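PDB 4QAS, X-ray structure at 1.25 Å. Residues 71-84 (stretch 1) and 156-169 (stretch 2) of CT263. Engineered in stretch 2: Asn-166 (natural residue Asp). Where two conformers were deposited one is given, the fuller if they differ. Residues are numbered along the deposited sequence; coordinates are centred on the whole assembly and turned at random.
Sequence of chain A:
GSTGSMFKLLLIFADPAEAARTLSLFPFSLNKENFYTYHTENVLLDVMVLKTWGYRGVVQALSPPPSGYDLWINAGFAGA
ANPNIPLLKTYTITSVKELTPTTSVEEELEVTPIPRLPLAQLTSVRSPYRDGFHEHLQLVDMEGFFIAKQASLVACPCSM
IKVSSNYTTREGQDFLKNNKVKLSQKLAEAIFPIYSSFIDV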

# COMPACT_ATOMS: atom_id res chain seq x y z
N LEU A 71 2.00 2.53 -19.39
CA LEU A 71 3.26 2.38 -18.67
C LEU A 71 3.34 0.94 -18.22
O LEU A 71 2.32 0.37 -17.80
CB LEU A 71 3.29 3.30 -17.43
CG LEU A 71 4.54 3.22 -16.55
CD1 LEU A 71 5.82 3.61 -17.28
CD2 LEU A 71 4.35 4.13 -15.34
N TRP A 72 4.53 0.37 -18.30
CA TRP A 72 4.86 -0.87 -17.62
C TRP A 72 5.81 -0.57 -16.46
O TRP A 72 6.74 0.23 -16.62
CB TRP A 72 5.60 -1.84 -18.55
CG TRP A 72 4.89 -2.39 -19.74
CD1 TRP A 72 3.68 -2.01 -20.25
CD2 TRP A 72 5.37 -3.42 -20.59
NE1 TRP A 72 3.38 -2.76 -21.35
CE2 TRP A 72 4.41 -3.63 -21.59
CE3 TRP A 72 6.53 -4.20 -20.58
CZ2 TRP A 72 4.58 -4.59 -22.59
CZ3 TRP A 72 6.70 -5.15 -21.57
CH2 TRP A 72 5.73 -5.34 -22.57
N ILE A 73 5.62 -1.23 -15.33
CA ILE A 73 6.57 -1.23 -14.23
C ILE A 73 6.96 -2.66 -13.95
O ILE A 73 6.10 -3.49 -13.60
CB ILE A 73 6.00 -0.57 -12.97
CG1 ILE A 73 5.62 0.89 -13.25
CG2 ILE A 73 7.02 -0.65 -11.84
CD1 ILE A 73 4.99 1.60 -12.08
N ASN A 74 8.25 -2.96 -14.09
CA ASN A 74 8.79 -4.23 -13.63
C ASN A 74 9.30 -4.01 -12.23
O ASN A 74 10.23 -3.23 -12.02
CB ASN A 74 9.92 -4.66 -14.55
CG ASN A 74 10.69 -5.84 -14.03
OD1 ASN A 74 11.93 -5.89 -14.20
ND2 ASN A 74 10.01 -6.81 -13.43
N ALA A 75 8.70 -4.67 -11.27
CA ALA A 75 9.16 -4.61 -9.89
C ALA A 75 9.70 -5.97 -9.51
O ALA A 75 9.09 -7.00 -9.83
CB ALA A 75 8.01 -4.23 -8.97
N GLY A 76 10.86 -6.01 -8.84
CA GLY A 76 11.38 -7.31 -8.47
C GLY A 76 12.56 -7.22 -7.53
O GLY A 76 12.98 -6.14 -7.11
N PHE A 77 13.03 -8.40 -7.15
CA PHE A 77 14.22 -8.56 -6.33
C PHE A 77 15.47 -8.49 -7.21
O PHE A 77 15.47 -8.91 -8.36
CB PHE A 77 14.22 -9.94 -5.66
CG PHE A 77 12.98 -10.28 -4.85
CD1 PHE A 77 12.12 -9.30 -4.37
CD2 PHE A 77 12.70 -11.59 -4.56
CE1 PHE A 77 10.98 -9.65 -3.63
CE2 PHE A 77 11.57 -11.93 -3.81
CZ PHE A 77 10.74 -10.98 -3.35
N ALA A 78 16.56 -7.98 -6.64
CA ALA A 78 17.83 -8.00 -7.34
C ALA A 78 18.96 -8.24 -6.34
O ALA A 78 18.99 -7.63 -5.28
CB ALA A 78 18.10 -6.70 -8.12
N GLY A 79 19.88 -9.10 -6.74
CA GLY A 79 21.10 -9.27 -5.98
C GLY A 79 21.97 -8.03 -6.02
O GLY A 79 21.99 -7.29 -7.00
N ALA A 80 22.73 -7.80 -4.95
CA ALA A 80 23.71 -6.72 -4.89
C ALA A 80 25.10 -7.30 -5.07
O ALA A 80 25.55 -8.13 -4.26
CB ALA A 80 23.61 -6.01 -3.56
N ALA A 81 25.79 -6.85 -6.11
CA ALA A 81 27.12 -7.33 -6.43
C ALA A 81 28.21 -6.35 -6.01
O ALA A 81 29.39 -6.57 -6.33
CB ALA A 81 27.21 -7.61 -7.94
N ASN A 82 27.84 -5.27 -5.32
CA ASN A 82 28.78 -4.31 -4.77
C ASN A 82 28.42 -4.19 -3.30
O ASN A 82 27.25 -3.95 -2.97
CB ASN A 82 28.63 -2.95 -5.46
CG ASN A 82 29.69 -1.96 -5.03
OD1 ASN A 82 29.99 -1.83 -3.84
ND2 ASN A 82 30.29 -1.28 -5.99
N PRO A 83 29.38 -4.36 -2.38
CA PRO A 83 29.06 -4.25 -0.95
C PRO A 83 28.55 -2.89 -0.51
O PRO A 83 28.00 -2.80 0.59
CB PRO A 83 30.39 -4.59 -0.28
CG PRO A 83 31.44 -4.15 -1.28
CD PRO A 83 30.83 -4.54 -2.60
N ASN A 84 28.72 -1.85 -1.31
CA ASN A 84 28.21 -0.54 -0.90
C ASN A 84 26.71 -0.38 -1.14
O ASN A 84 26.17 0.70 -0.85
CB ASN A 84 28.99 0.60 -1.54
CG ASN A 84 28.76 0.73 -3.02
OD1 ASN A 84 27.76 0.25 -3.56
ND2 ASN A 84 29.68 1.41 -3.70
N CYS A 156 5.88 1.33 -25.45
CA CYS A 156 5.33 1.67 -24.16
C CYS A 156 6.48 2.01 -23.22
O CYS A 156 7.40 1.18 -23.07
CB CYS A 156 4.56 0.48 -23.62
SG CYS A 156 3.67 0.84 -22.14
N PRO A 157 6.44 3.13 -22.49
CA PRO A 157 7.51 3.38 -21.52
C PRO A 157 7.55 2.29 -20.46
O PRO A 157 6.54 1.70 -20.09
CB PRO A 157 7.12 4.73 -20.90
CG PRO A 157 6.03 5.29 -21.74
CD PRO A 157 5.39 4.16 -22.46
N CYS A 158 8.77 2.00 -19.98
CA CYS A 158 9.01 0.97 -18.98
C CYS A 158 9.86 1.53 -17.86
O CYS A 158 10.90 2.17 -18.12
CB CYS A 158 9.76 -0.22 -19.61
SG CYS A 158 9.93 -1.67 -18.56
N SER A 159 9.43 1.30 -16.63
CA SER A 159 10.18 1.68 -15.44
C SER A 159 10.41 0.43 -14.61
O SER A 159 9.72 -0.57 -14.76
CB SER A 159 9.41 2.70 -14.60
OG SER A 159 9.20 3.89 -15.28
N MET A 160 11.43 0.49 -13.76
CA MET A 160 11.82 -0.64 -12.94
C MET A 160 12.05 -0.21 -11.52
O MET A 160 12.66 0.82 -11.27
CB MET A 160 13.13 -1.21 -13.42
CG MET A 160 12.98 -2.17 -14.51
SD MET A 160 14.54 -2.80 -15.02
CE MET A 160 14.13 -3.40 -16.65
N ILE A 161 11.54 -1.02 -10.61
CA ILE A 161 11.79 -0.92 -9.18
C ILE A 161 12.48 -2.22 -8.80
O ILE A 161 11.95 -3.31 -9.05
CB ILE A 161 10.48 -0.82 -8.38
CG1 ILE A 161 9.70 0.42 -8.79
CG2 ILE A 161 10.78 -0.78 -6.90
CD1 ILE A 161 8.25 0.44 -8.30
N LYS A 162 13.66 -2.12 -8.20
CA LYS A 162 14.39 -3.30 -7.76
C LYS A 162 14.79 -3.10 -6.31
O LYS A 162 15.39 -2.08 -5.97
CB LYS A 162 15.62 -3.56 -8.63
CG LYS A 162 15.25 -3.85 -10.09
CD LYS A 162 14.71 -5.25 -10.33
CE LYS A 162 13.90 -5.34 -11.64
NZ LYS A 162 13.64 -6.73 -12.07
N VAL A 163 14.49 -4.10 -5.49
CA VAL A 163 14.88 -4.09 -4.08
C VAL A 163 16.04 -5.05 -3.90
O VAL A 163 16.01 -6.17 -4.40
CB VAL A 163 13.70 -4.43 -3.15
CG1 VAL A 163 13.16 -5.80 -3.39
CG2 VAL A 163 14.11 -4.27 -1.69
N SER A 164 17.10 -4.58 -3.24
CA SER A 164 18.28 -5.41 -3.01
C SER A 164 17.95 -6.55 -2.06
O SER A 164 17.53 -6.34 -0.91
CB SER A 164 19.41 -4.55 -2.48
OG SER A 164 18.94 -3.76 -1.42
N SER A 165 18.08 -7.78 -2.56
CA SER A 165 17.54 -8.95 -1.89
C SER A 165 18.58 -9.82 -1.22
O SER A 165 18.21 -10.65 -0.39
CB SER A 165 16.74 -9.79 -2.88
OG SER A 165 17.50 -10.19 -3.99
N ASN A 166 19.85 -9.68 -1.58
CA ASN A 166 20.92 -10.55 -1.11
C ASN A 166 22.20 -10.10 -1.77
O ASN A 166 22.16 -9.42 -2.81
CB ASN A 166 20.66 -12.00 -1.51
CG ASN A 166 20.63 -12.21 -3.02
OD1 ASN A 166 19.62 -11.92 -3.67
ND2 ASN A 166 21.71 -12.73 -3.59
N TYR A 167 23.33 -10.43 -1.15
CA TYR A 167 24.61 -10.29 -1.81
C TYR A 167 24.87 -11.51 -2.69
O TYR A 167 24.39 -12.62 -2.41
CB TYR A 167 25.75 -10.07 -0.78
CG TYR A 167 25.57 -8.74 -0.12
CD1 TYR A 167 25.66 -7.57 -0.87
CD2 TYR A 167 25.23 -8.63 1.22
CE1 TYR A 167 25.44 -6.33 -0.32
CE2 TYR A 167 24.99 -7.38 1.80
CZ TYR A 167 25.09 -6.24 1.01
OH TYR A 167 24.81 -5.02 1.60
N THR A 168 25.60 -11.30 -3.76
CA THR A 168 25.72 -12.29 -4.83
C THR A 168 26.82 -13.31 -4.53
O THR A 168 27.76 -13.47 -5.30
CB THR A 168 25.93 -11.58 -6.17
OG1 THR A 168 27.02 -10.64 -6.05
CG2 THR A 168 24.68 -10.82 -6.62
N THR A 169 26.67 -14.02 -3.41
CA THR A 169 27.59 -15.07 -2.99
C THR A 169 26.80 -16.30 -2.58
O THR A 169 25.58 -16.25 -2.42
CB THR A 169 28.42 -14.62 -1.79
OG1 THR A 169 27.55 -14.49 -0.66
CG2 THR A 169 29.12 -13.30 -2.05
O HOH W 1 10.90 -8.66 -11.51
O HOH W 2 13.69 -9.19 -10.32

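The strongest polar contact between side chains joins Lys-162 to Asn-74. The ammonium NZ of Lys-162 donates to the amide oxygen OD1 of Asn-74 at 2.9 Å, a bond from a charged donor to a neutral acceptor. The two residues lie on the same face of the sheet but not directly opposite each other: Asn-74 pairs with Met-160, and Lys-162 with Gly-76. The lysine chain therefore bends back, with chi1 and chi2 both m and the last two torsions t, passing over Gly-76. Glycine suits this place, because an ideal CB there would lie only 3.3 Å from Lys-162 NZ, a tight approach. Two waters extend the network. One accepts from Asn-74 ND2 (2.8 Å to the water O), and its bond from Lys-162 NZ is weak; the other accepts from Lys-162 NZ at 3.0 Å to its O and lies with that O 2.7 Å from Phe-77 O. A buried ammonium group is thus well supplied with acceptors.

Beneath these side chains runs a parallel beta ladder. In stretch 1 the even-numbered residues from Trp-72 to Ala-80 use both their N and O atoms, each carbonyl receiving the amide two residues beyond the one whose carbonyl their own amide meets. Asn-74 N donates to Ser-159 O and Ile-161 N to Asn-74 O, both at 2.9 Å; Gly-76 N to Ile-161 O (2.9 Å) and Val-163 N to Gly-76 O (3.0 Å) repeat the pattern. CA-H...O contacts fill the intervals, as between Ala-75 CA and Ile-161 O at 3.2 Å.

After Ser-164 the register slips by one residue. Ser-165 N still donates to Ala-78 O at 2.9 Å, but Ala-80 N then bonds to Asn-166 O at 2.7 Å, so stretch 2 spends an extra residue. Ser-165, with psi near -17°, turns its CB toward stretch 1, and its OG donates to OD1 of the engineered Asn-166 at 2.8 Å. Farther on, Thr-168 N reaches Ala-80 O at 3.2 Å with a bent angle of 137°. Gly-79 suits the crowding here: an ideal CB would clash with Thr-168 CG2 at 2.8 Å.

Apolar packing completes the contact. On the face carrying Ile-73, Ala-75 and Phe-77, Ile-73 CG2 meets Ile-161 CD1 at 3.9 Å, the small Ala-75 sets its CB 4.3 Å from Ile-161 CB, and Phe-77 CD1 lies 3.8 Å from Val-163 CG1. Beta-branched residues such as Ile-73, Ile-161 and Val-163 favour the extended backbone. On the other face, Ala-78 CB rests 4.0 Å from Lys-162 CB, against the aliphatic part of the lysine, and Ala-80 CB leaves room for the ring of Tyr-167, whose CD1 is 3.7 Å away. At the N-terminal end, Cys-156 SG lies 3.4 Å from Trp-72 CD1; the polarizable sulfur approaches the indole obliquely, while Cys-156 CB sits over one ring face.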